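Cyclase (PDB 3TFZ) probably cyclises and aromatises a reactive polyketide chain in the R1128 biosynthetic pathway of Streptomyces, as an aromatase/cyclase of the Bet v 1-like superfamily. Local coordinates at residues L24-Y30 against R68-D72. Numbering follows the deposited sequence.
Sequences LADVLGY and RRDLD
Start with 68-72, an extended strand end whose side chains alternate: R69 and L71 point toward the other segment, while R68, D70 and D72 stay out of its reach. Across from them come the last turn of helix 17-25 and the turn after it. D26 is the centre of an inverse gamma turn (phi/psi -91/74), with a weak V27 N to A25 O bond of 3.1 Å; a 3-10 turn over 27-29 follows, with G29 N bonded to D26 O at 2.9 Å and Y30 N to V27 O at 3.0 Å. The backbones come nearest at A25 and L71, CA to CA 7.2 Å, so side chains must bridge the gap.

R69 does most of that, with chi1 m, chi2 t and chi3 p. Its NH2 donates to the carbonyl O of L24 at 3.0 Å, and its NH1 to OH of Y30 at 2.9 Å. The Y30 hydroxyl, carried on an m rotamer, in turn donates to L24 O at a very short 2.4 Å, so this backbone carbonyl takes two side-chain donors. NE of R69 is satisfied by OE1 of Q50 on the adjoining strand 49-58, whose NE2 serves the carbonyl O of A25. L24 O, A25 O and Y30 OH lie at the guanidinium edge, near its plane; V27 lies over one face, its CG1 3.3 Å from R69 NE. Beside this network, A25 CB packs on L71 CD2 at 3.6 Å.

A bound CXS, probably from the crystallisation liquor, lies about 4 Å from the R69 side chain, consistent with a pocket here. Burying an arginine between the short-helix connection and the antiparallel sheet fits the interior of the helix-grip, Bet v 1-like fold.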
loop_
_atom_site.group_PDB
_atom_site.type_symbol
_atom_site.label_atom_id
_atom_site.label_comp_id
_atom_site.label_asym_id
_atom_site.label_seq_id
_atom_site.Cartn_x
_atom_site.Cartn_y
_atom_site.Cartn_z
ATOM N N LEU A 24 7.873 15.118 4.696
ATOM C CA LEU A 24 7.043 15.371 3.571
ATOM C C LEU A 24 6.959 16.842 3.232
ATOM O O LEU A 24 7.070 17.132 2.052
ATOM C CB LEU A 24 5.573 14.804 3.764
ATOM C CG LEU A 24 5.396 13.282 3.910
ATOM C CD1 LEU A 24 4.012 12.979 4.304
ATOM C CD2 LEU A 24 5.775 12.627 2.622
ATOM N N ALA A 25 6.665 17.725 4.231
ATOM C CA ALA A 25 6.495 19.172 4.043
ATOM C C ALA A 25 7.732 19.915 3.468
ATOM O O ALA A 25 7.568 21.013 2.823
ATOM C CB ALA A 25 5.991 19.923 5.307
ATOM N N ASP A 26 8.945 19.422 3.734
ATOM C CA ASP A 26 10.141 20.229 3.356
ATOM C C ASP A 26 10.609 19.848 1.938
ATOM O O ASP A 26 11.604 19.103 1.788
ATOM C CB ASP A 26 11.194 19.969 4.451
ATOM C CG ASP A 26 12.536 20.750 4.265
ATOM O OD1 ASP A 26 12.585 21.750 3.504
ATOM O OD2 ASP A 26 13.564 20.281 4.884
ATOM N N VAL A 27 9.864 20.292 0.894
ATOM C CA VAL A 27 10.296 19.999 -0.459
ATOM C C VAL A 27 11.763 20.450 -0.800
ATOM O O VAL A 27 12.358 19.881 -1.707
ATOM C CB VAL A 27 9.489 20.643 -1.558
ATOM C CG1 VAL A 27 8.645 19.714 -2.351
ATOM C CG2 VAL A 27 8.969 21.990 -1.225
ATOM N N LEU A 28 12.285 21.519 -0.195
ATOM C CA LEU A 28 13.708 21.863 -0.372
ATOM C C LEU A 28 14.650 20.656 -0.067
ATOM O O LEU A 28 15.708 20.575 -0.638
ATOM C CB LEU A 28 14.107 23.025 0.514
ATOM C CG LEU A 28 14.262 24.532 0.186
ATOM C CD1 LEU A 28 13.945 24.931 -1.238
ATOM C CD2 LEU A 28 13.653 25.485 1.266
ATOM N N GLY A 29 14.289 19.764 0.864
ATOM C CA GLY A 29 15.034 18.530 1.079
ATOM C C GLY A 29 14.843 17.416 0.036
ATOM O O GLY A 29 15.464 16.480 0.152
ATOM N N TYR A 30 13.917 17.495 -0.909
ATOM C CA TYR A 30 13.575 16.342 -1.806
ATOM C C TYR A 30 14.727 15.853 -2.733
ATOM O O TYR A 30 14.766 14.678 -3.020
ATOM C CB TYR A 30 12.337 16.622 -2.670
ATOM C CG TYR A 30 10.951 16.393 -1.961
ATOM C CD1 TYR A 30 9.756 16.187 -2.720
ATOM C CD2 TYR A 30 10.827 16.442 -0.539
ATOM C CE1 TYR A 30 8.497 16.040 -2.040
ATOM C CE2 TYR A 30 9.558 16.312 0.101
ATOM C CZ TYR A 30 8.415 16.114 -0.654
ATOM O OH TYR A 30 7.170 15.930 -0.038
ATOM N N ARG A 68 1.573 21.670 -8.068
ATOM C CA ARG A 68 0.963 22.437 -6.989
ATOM C C ARG A 68 0.701 21.479 -5.857
ATOM O O ARG A 68 -0.036 20.495 -6.025
ATOM C CB ARG A 68 -0.274 23.163 -7.410
ATOM C CG ARG A 68 -0.854 24.003 -6.227
ATOM C CD ARG A 68 -2.240 24.653 -6.548
ATOM N NE ARG A 68 -1.939 25.944 -7.179
ATOM C CZ ARG A 68 -1.786 27.078 -6.479
ATOM N NH1 ARG A 68 -1.997 27.065 -5.142
ATOM N NH2 ARG A 68 -1.472 28.224 -7.106
ATOM N N ARG A 69 1.400 21.713 -4.732
ATOM C CA ARG A 69 1.186 20.945 -3.446
ATOM C C ARG A 69 0.365 21.742 -2.469
ATOM O O ARG A 69 0.758 22.876 -2.128
ATOM C CB ARG A 69 2.507 20.552 -2.772
ATOM C CG ARG A 69 3.401 19.650 -3.734
ATOM C CD ARG A 69 4.908 19.814 -3.455
ATOM N NE ARG A 69 5.356 19.955 -2.008
ATOM C CZ ARG A 69 5.616 18.935 -1.181
ATOM N NH1 ARG A 69 5.482 17.671 -1.608
ATOM N NH2 ARG A 69 6.020 19.183 0.071
ATOM N N ASP A 70 -0.772 21.186 -2.051
ATOM C CA ASP A 70 -1.610 21.831 -1.069
ATOM C C ASP A 70 -1.338 21.109 0.205
ATOM O O ASP A 70 -1.653 19.944 0.295
ATOM C CB ASP A 70 -3.081 21.756 -1.472
ATOM C CG ASP A 70 -3.403 22.710 -2.723
ATOM O OD1 ASP A 70 -2.977 23.927 -2.696
ATOM O OD2 ASP A 70 -4.049 22.265 -3.750
ATOM N N LEU A 71 -0.719 21.759 1.182
ATOM C CA LEU A 71 -0.258 21.070 2.370
ATOM C C LEU A 71 -1.245 21.281 3.540
ATOM O O LEU A 71 -1.659 22.398 3.790
ATOM C CB LEU A 71 1.158 21.567 2.785
ATOM C CG LEU A 71 2.434 21.213 1.922
ATOM C CD1 LEU A 71 2.623 22.203 0.784
ATOM C CD2 LEU A 71 3.652 21.236 2.845
ATOM N N ASP A 72 -1.605 20.209 4.245
ATOM C CA ASP A 72 -2.637 20.282 5.289
ATOM C C ASP A 72 -2.125 19.475 6.471
ATOM O O ASP A 72 -2.370 18.251 6.577
ATOM C CB ASP A 72 -3.924 19.643 4.733
ATOM C CG ASP A 72 -5.118 19.831 5.637
ATOM O OD1 ASP A 72 -6.243 19.806 5.123
ATOM O OD2 ASP A 72 -4.959 20.002 6.838
#